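Local coordinates for mandelate racemase/muconate lactonizing enzyme family protein (PDB 3T9P), which probably acts as an enolase-superfamily enzyme related to mandelate racemase and muconate lactonizing enzyme, although its substrate and reaction are not established, at residues R135-R143 with F163-E173. Residues are numbered along the deposited sequence; the frame is centred on the assembly and turned at random.
Sequences RAYASSMRR and FTAFKWRVGAE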
ATOM      1  N   ARG A 135      12.714 -21.173 -20.381  1.00 17.76           N
ATOM      2  CA  ARG A 135      12.894 -20.258 -21.513  1.00 18.70           C
ATOM      3  C   ARG A 135      12.766 -18.799 -21.026  1.00 17.50           C
ATOM      4  O   ARG A 135      11.848 -18.460 -20.270  1.00 15.97           O
ATOM      5  CB  ARG A 135      11.769 -20.376 -22.537  1.00 19.80           C
ATOM      6  CG  ARG A 135      12.102 -19.604 -23.860  1.00 15.59           C
ATOM      7  CD  ARG A 135      10.848 -19.422 -24.609  1.00 25.00           C
ATOM      8  NE  ARG A 135      11.108 -18.708 -25.853  1.00 24.34           N
ATOM      9  CZ  ARG A 135      10.161 -18.404 -26.699  1.00 23.19           C
ATOM     10  NH1 ARG A 135       8.901 -18.751 -26.408  1.00 27.79           N
ATOM     11  NH2 ARG A 135      10.473 -17.770 -27.812  1.00 19.98           N
ATOM     12  N   ALA A 136      13.651 -17.950 -21.491  1.00 17.37           N
ATOM     13  CA  ALA A 136      13.645 -16.534 -21.015  1.00 17.37           C
ATOM     14  C   ALA A 136      13.351 -15.604 -22.178  1.00 16.67           C
ATOM     15  O   ALA A 136      13.734 -15.912 -23.360  1.00 18.02           O
ATOM     16  CB  ALA A 136      15.088 -16.170 -20.450  1.00 15.72           C
ATOM     17  N   TYR A 137      12.879 -14.405 -21.850  1.00 14.51           N
ATOM     18  CA  TYR A 137      12.895 -13.350 -22.821  1.00 13.68           C
ATOM     19  C   TYR A 137      13.898 -12.313 -22.331  1.00 13.68           C
ATOM     20  O   TYR A 137      13.988 -12.062 -21.161  1.00 12.75           O
ATOM     21  CB  TYR A 137      11.486 -12.745 -23.036  1.00 14.22           C
ATOM     22  CG  TYR A 137      10.828 -11.960 -21.930  1.00 10.65           C
ATOM     23  CD1 TYR A 137       9.807 -12.538 -21.161  1.00 10.94           C
ATOM     24  CD2 TYR A 137      11.037 -10.568 -21.820  1.00 14.10           C
ATOM     25  CE1 TYR A 137       9.040 -11.722 -20.215  1.00 13.80           C
ATOM     26  CE2 TYR A 137      10.304  -9.763 -20.915  1.00 14.86           C
ATOM     27  CZ  TYR A 137       9.342 -10.359 -20.101  1.00 14.02           C
ATOM     28  OH  TYR A 137       8.636  -9.541 -19.275  1.00 15.24           O
ATOM     29  N   ALA A 138      14.579 -11.691 -23.282  1.00 13.04           N
ATOM     30  CA  ALA A 138      15.573 -10.648 -22.992  1.00 13.92           C
ATOM     31  C   ALA A 138      14.804  -9.354 -22.791  1.00 12.81           C
ATOM     32  O   ALA A 138      14.020  -8.911 -23.630  1.00 16.93           O
ATOM     33  CB  ALA A 138      16.588 -10.557 -24.275  1.00 12.68           C
ATOM     34  N   SER A 139      14.919  -8.759 -21.626  1.00 11.20           N
ATOM     35  CA  SER A 139      14.137  -7.576 -21.325  1.00 12.96           C
ATOM     36  C   SER A 139      15.035  -6.304 -21.167  1.00 12.94           C
ATOM     37  O   SER A 139      15.920  -6.273 -20.271  1.00 13.96           O
ATOM     38  CB  SER A 139      13.404  -7.775 -19.978  1.00 13.10           C
ATOM     39  OG  SER A 139      12.434  -6.748 -19.798  1.00 11.91           O
ATOM     40  N   SER A 140      14.798  -5.330 -22.021  1.00 13.82           N
ATOM     41  CA  SER A 140      15.376  -4.029 -21.919  1.00 16.31           C
ATOM     42  C   SER A 140      14.546  -3.205 -20.918  1.00 16.88           C
ATOM     43  O   SER A 140      13.309  -3.177 -20.988  1.00 16.37           O
ATOM     44  CB  SER A 140      15.315  -3.370 -23.304  1.00 15.37           C
ATOM     45  OG  SER A 140      15.549  -1.978 -23.077  1.00 18.30           O
ATOM     46  N   MET A 141      15.209  -2.565 -19.952  1.00 16.85           N
ATOM     47  CA  MET A 141      14.529  -1.622 -19.057  1.00 17.67           C
ATOM     48  C   MET A 141      14.528  -0.153 -19.538  1.00 19.86           C
ATOM     49  O   MET A 141      13.918   0.677 -18.859  1.00 21.30           O
ATOM     50  CB  MET A 141      15.225  -1.611 -17.702  1.00 14.41           C
ATOM     51  CG  MET A 141      15.427  -3.094 -17.172  1.00 18.93           C
ATOM     52  SD  MET A 141      13.660  -3.765 -16.949  1.00 19.42           S
ATOM     53  CE  MET A 141      14.121  -5.464 -17.052  1.00 15.21           C
ATOM     54  N   ARG A 142      15.144   0.167 -20.679  1.00 18.31           N
ATOM     55  CA  ARG A 142      15.484   1.559 -20.993  1.00 18.87           C
ATOM     56  C   ARG A 142      14.620   2.163 -22.042  1.00 18.74           C
ATOM     57  O   ARG A 142      14.292   1.516 -23.060  1.00 18.64           O
ATOM     58  CB  ARG A 142      16.962   1.626 -21.492  1.00 17.02           C
ATOM     59  CG  ARG A 142      17.918   1.315 -20.362  1.00 21.10           C
ATOM     60  CD  ARG A 142      19.430   1.264 -20.818  1.00 22.37           C
ATOM     61  NE  ARG A 142      19.805   2.455 -21.562  1.00 25.70           N
ATOM     62  CZ  ARG A 142      20.855   2.532 -22.398  1.00 30.24           C
ATOM     63  NH1 ARG A 142      21.679   1.513 -22.519  1.00 26.14           N
ATOM     64  NH2 ARG A 142      21.086   3.631 -23.111  1.00 26.76           N
ATOM     65  N   ARG A 143      14.244   3.429 -21.808  1.00 18.73           N
ATOM     66  CA  ARG A 143      13.666   4.284 -22.795  1.00 19.52           C
ATOM     67  C   ARG A 143      14.701   5.323 -23.321  1.00 21.75           C
ATOM     68  O   ARG A 143      14.451   5.955 -24.327  1.00 21.24           O
ATOM     69  CB  ARG A 143      12.451   5.030 -22.268  1.00 19.22           C
ATOM     70  CG  ARG A 143      11.265   4.171 -22.102  1.00 18.67           C
ATOM     71  CD  ARG A 143      10.151   4.867 -21.464  1.00 22.45           C
ATOM     72  NE  ARG A 143       8.990   4.018 -21.642  1.00 18.47           N
ATOM     73  CZ  ARG A 143       8.651   3.034 -20.807  1.00 21.51           C
ATOM     74  NH1 ARG A 143       7.580   2.272 -21.066  1.00 16.87           N
ATOM     75  NH2 ARG A 143       9.385   2.777 -19.706  1.00 13.50           N
ATOM     76  N   PHE A 163      18.639 -16.136 -27.185  1.00 17.68           N
ATOM     77  CA  PHE A 163      17.303 -15.675 -26.833  1.00 15.25           C
ATOM     78  C   PHE A 163      16.366 -15.710 -28.052  1.00 18.27           C
ATOM     79  O   PHE A 163      16.807 -15.318 -29.134  1.00 18.26           O
ATOM     80  CB  PHE A 163      17.247 -14.220 -26.319  1.00 13.94           C
ATOM     81  CG  PHE A 163      17.842 -14.028 -24.952  1.00 15.32           C
ATOM     82  CD1 PHE A 163      17.051 -14.264 -23.828  1.00 16.83           C
ATOM     83  CD2 PHE A 163      19.224 -13.730 -24.768  1.00 14.11           C
ATOM     84  CE1 PHE A 163      17.532 -14.040 -22.482  1.00 14.82           C
ATOM     85  CE2 PHE A 163      19.791 -13.539 -23.405  1.00 18.17           C
ATOM     86  CZ  PHE A 163      18.959 -13.748 -22.270  1.00 18.77           C
ATOM     87  N   THR A 164      15.071 -16.098 -27.897  1.00 15.79           N
ATOM     88  CA  THR A 164      14.186 -16.018 -29.031  1.00 17.87           C
ATOM     89  C   THR A 164      12.927 -15.210 -28.692  1.00 16.53           C
ATOM     90  O   THR A 164      11.927 -15.230 -29.407  1.00 17.18           O
ATOM     91  CB  THR A 164      13.748 -17.423 -29.600  1.00 20.31           C
ATOM     92  OG1 THR A 164      13.213 -18.184 -28.522  1.00 19.57           O
ATOM     93  CG2 THR A 164      14.940 -18.244 -30.217  1.00 21.90           C
ATOM     94  N   ALA A 165      13.015 -14.402 -27.629  1.00 16.43           N
ATOM     95  CA  ALA A 165      11.918 -13.527 -27.291  1.00 14.02           C
ATOM     96  C   ALA A 165      12.598 -12.274 -26.659  1.00 12.96           C
ATOM     97  O   ALA A 165      13.618 -12.429 -25.962  1.00 13.92           O
ATOM     98  CB  ALA A 165      10.996 -14.190 -26.216  1.00 14.07           C
ATOM     99  N   PHE A 166      12.017 -11.108 -26.920  1.00 13.16           N
ATOM    100  CA  PHE A 166      12.616  -9.800 -26.504  1.00 13.36           C
ATOM    101  C   PHE A 166      11.538  -8.808 -26.132  1.00 13.80           C
ATOM    102  O   PHE A 166      10.560  -8.709 -26.815  1.00 11.87           O
ATOM    103  CB  PHE A 166      13.396  -9.201 -27.723  1.00 14.68           C
ATOM    104  CG  PHE A 166      14.628  -9.989 -28.048  1.00 15.34           C
ATOM    105  CD1 PHE A 166      14.515 -11.125 -28.849  1.00 19.36           C
ATOM    106  CD2 PHE A 166      15.912  -9.602 -27.547  1.00 18.70           C
ATOM    107  CE1 PHE A 166      15.673 -11.882 -29.163  1.00 19.85           C
ATOM    108  CE2 PHE A 166      17.102 -10.375 -27.821  1.00 20.31           C
ATOM    109  CZ  PHE A 166      16.952 -11.550 -28.611  1.00 20.99           C
ATOM    110  N   LYS A 167      11.759  -8.011 -25.067  1.00 13.35           N
ATOM    111  CA  LYS A 167      10.831  -6.968 -24.684  1.00 12.56           C
ATOM    112  C   LYS A 167      11.612  -5.640 -24.603  1.00 12.57           C
ATOM    113  O   LYS A 167      12.691  -5.615 -24.054  1.00 13.35           O
ATOM    114  CB  LYS A 167      10.283  -7.240 -23.273  1.00  9.71           C
ATOM    115  CG  LYS A 167       9.182  -6.133 -22.915  1.00 15.70           C
ATOM    116  CD  LYS A 167       8.417  -6.647 -21.645  1.00 15.68           C
ATOM    117  CE  LYS A 167       9.075  -6.145 -20.368  1.00 18.51           C
ATOM    118  NZ  LYS A 167       8.234  -6.664 -19.229  1.00 20.12           N
ATOM    119  N   TRP A 168      11.020  -4.611 -25.178  1.00 14.55           N
ATOM    120  CA  TRP A 168      11.500  -3.234 -25.077  1.00 17.43           C
ATOM    121  C   TRP A 168      10.365  -2.257 -24.730  1.00 17.13           C
ATOM    122  O   TRP A 168       9.224  -2.671 -24.397  1.00 16.45           O
ATOM    123  CB  TRP A 168      12.226  -2.879 -26.429  1.00 16.04           C
ATOM    124  CG  TRP A 168      11.483  -2.854 -27.698  1.00 16.38           C
ATOM    125  CD1 TRP A 168      11.080  -1.718 -28.381  1.00 17.33           C
ATOM    126  CD2 TRP A 168      11.012  -3.986 -28.493  1.00 16.53           C
ATOM    127  NE1 TRP A 168      10.503  -2.081 -29.585  1.00 19.96           N
ATOM    128  CE2 TRP A 168      10.458  -3.460 -29.665  1.00 18.67           C
ATOM    129  CE3 TRP A 168      11.156  -5.396 -28.383  1.00 18.25           C
ATOM    130  CZ2 TRP A 168       9.894  -4.280 -30.656  1.00 16.84           C
ATOM    131  CZ3 TRP A 168      10.653  -6.212 -29.370  1.00 18.79           C
ATOM    132  CH2 TRP A 168      10.079  -5.632 -30.566  1.00 15.12           C
ATOM    133  N   ARG A 169      10.707  -0.955 -24.718  1.00 15.45           N
ATOM    134  CA  ARG A 169       9.805   0.057 -24.155  1.00 15.92           C
ATOM    135  C   ARG A 169       9.225   0.954 -25.181  1.00 15.87           C
ATOM    136  O   ARG A 169       9.918   1.341 -26.144  1.00 17.64           O
ATOM    137  CB  ARG A 169      10.494   0.969 -23.132  1.00 13.62           C
ATOM    138  CG  ARG A 169      11.242   0.202 -22.006  1.00 17.59           C
ATOM    139  CD  ARG A 169      10.319  -0.487 -21.033  1.00 17.88           C
ATOM    140  NE  ARG A 169      10.943  -1.671 -20.454  1.00 19.10           N
ATOM    141  CZ  ARG A 169      10.420  -2.421 -19.499  1.00 19.94           C
ATOM    142  NH1 ARG A 169      11.053  -3.547 -19.136  1.00 14.60           N
ATOM    143  NH2 ARG A 169       9.260  -2.062 -18.906  1.00 17.68           N
ATOM    144  N   VAL A 170       7.962   1.296 -24.958  1.00 15.43           N
ATOM    145  CA  VAL A 170       7.297   2.343 -25.714  1.00 16.56           C
ATOM    146  C   VAL A 170       6.752   3.410 -24.735  1.00 16.38           C
ATOM    147  O   VAL A 170       6.714   3.178 -23.523  1.00 16.08           O
ATOM    148  CB  VAL A 170       6.153   1.791 -26.637  1.00 15.11           C
ATOM    149  CG1 VAL A 170       6.720   0.815 -27.630  1.00 16.60           C
ATOM    150  CG2 VAL A 170       5.063   1.044 -25.744  1.00 11.52           C
ATOM    151  N   GLY A 171       6.393   4.552 -25.312  1.00 16.86           N
ATOM    152  CA  GLY A 171       5.811   5.666 -24.590  1.00 19.08           C
ATOM    153  C   GLY A 171       6.904   6.114 -23.600  1.00 20.10           C
ATOM    154  O   GLY A 171       8.086   5.860 -23.804  1.00 18.99           O
ATOM    155  N   ALA A 172       6.447   6.865 -22.603  1.00 21.47           N
ATOM    156  CA  ALA A 172       7.223   7.361 -21.408  1.00 22.25           C
ATOM    157  C   ALA A 172       6.513   6.838 -20.159  1.00 20.28           C
ATOM    158  O   ALA A 172       5.263   6.763 -20.103  1.00 20.37           O
ATOM    159  CB  ALA A 172       7.342   8.921 -21.452  1.00 21.20           C
ATOM    160  N   GLU A 173       7.285   6.416 -19.162  1.00 20.83           N
ATOM    161  CA  GLU A 173       6.670   5.874 -17.910  1.00 20.98           C
ATOM    162  C   GLU A 173       5.661   6.852 -17.322  1.00 21.41           C
ATOM    163  O   GLU A 173       6.012   8.002 -17.006  1.00 20.36           O
ATOM    164  CB  GLU A 173       7.701   5.506 -16.871  1.00 22.17           C
ATOM    165  CG  GLU A 173       7.064   5.008 -15.569  1.00 27.25           C
ATOM    166  CD  GLU A 173       8.168   4.770 -14.502  1.00 40.52           C
ATOM    167  OE1 GLU A 173       8.790   5.759 -14.044  1.00 38.90           O
ATOM    168  OE2 GLU A 173       8.396   3.606 -14.113  1.00 44.71           O
TER
HETATM  169  O   HOH W   1      14.199 -17.427 -25.634  1.00 16.06           O
HETATM  170  O   HOH W   2      13.352   0.369 -25.435  1.00 19.21           O
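Arg143 meets the turn after strand 165-169 with its guanidinium edge. NE and NH1 both point at Val170 O, NH1 at 2.8 Å and in the carbonyl plane, NE from above that plane; NE also reaches Gly171 O at 3.0 Å. Both oxygens lie in the guanidinium plane, which fixes its rotation. Arg169 CB sits 3.6 Å above the centre of one face and Glu173 N lies over the opposite one. Were Arg143 replaced by an alanine, Val170 O would probably lose both its guanidinium donors, Gly171 O its bond from NE, and a gap would open over Arg169 CB.

Arg169 repeats the side-on grip in the other direction: NE and NH1 share Ser140 O, which lies 1° out of the guanidinium plane. Its chain folds back at chi2 (-71°), turning the head toward 140-141, where NH1 passes 3.4 Å from Met141 SD. NH2 has its own partners, Asp205 and Asn207.

Between strands 135-139 and 165-169, Ala138 N donates to Ala165 O, Lys167 N to Ala138 O and Ser140 N to Lys167 O, a parallel pairing, since the strand segments run in the same sense, 31° apart. Lys167 slants across Tyr137, with Lys167 CB 3.5 Å from Tyr137 CE2, and Lys167 NZ donates to Tyr137 OH at 2.9 Å; NZ also salt-bridges Glu231. Just before strand 165-169, Phe163 offers a ring face to Ala138 CB, a CH-pi contact 3.9 Å from the ring centroid. At the far end, Arg135 NH2 donates to Thr164 OG1, while NH1 pairs with Glu201.

Helix 147-161 joins the two strands and packs against Ser140, Phe166 and Trp168, completing a beta-alpha-beta crossover. This is the repeating unit of the modified TIM barrel of the enolase superfamily, whose active sites lie at the C-terminal strand ends.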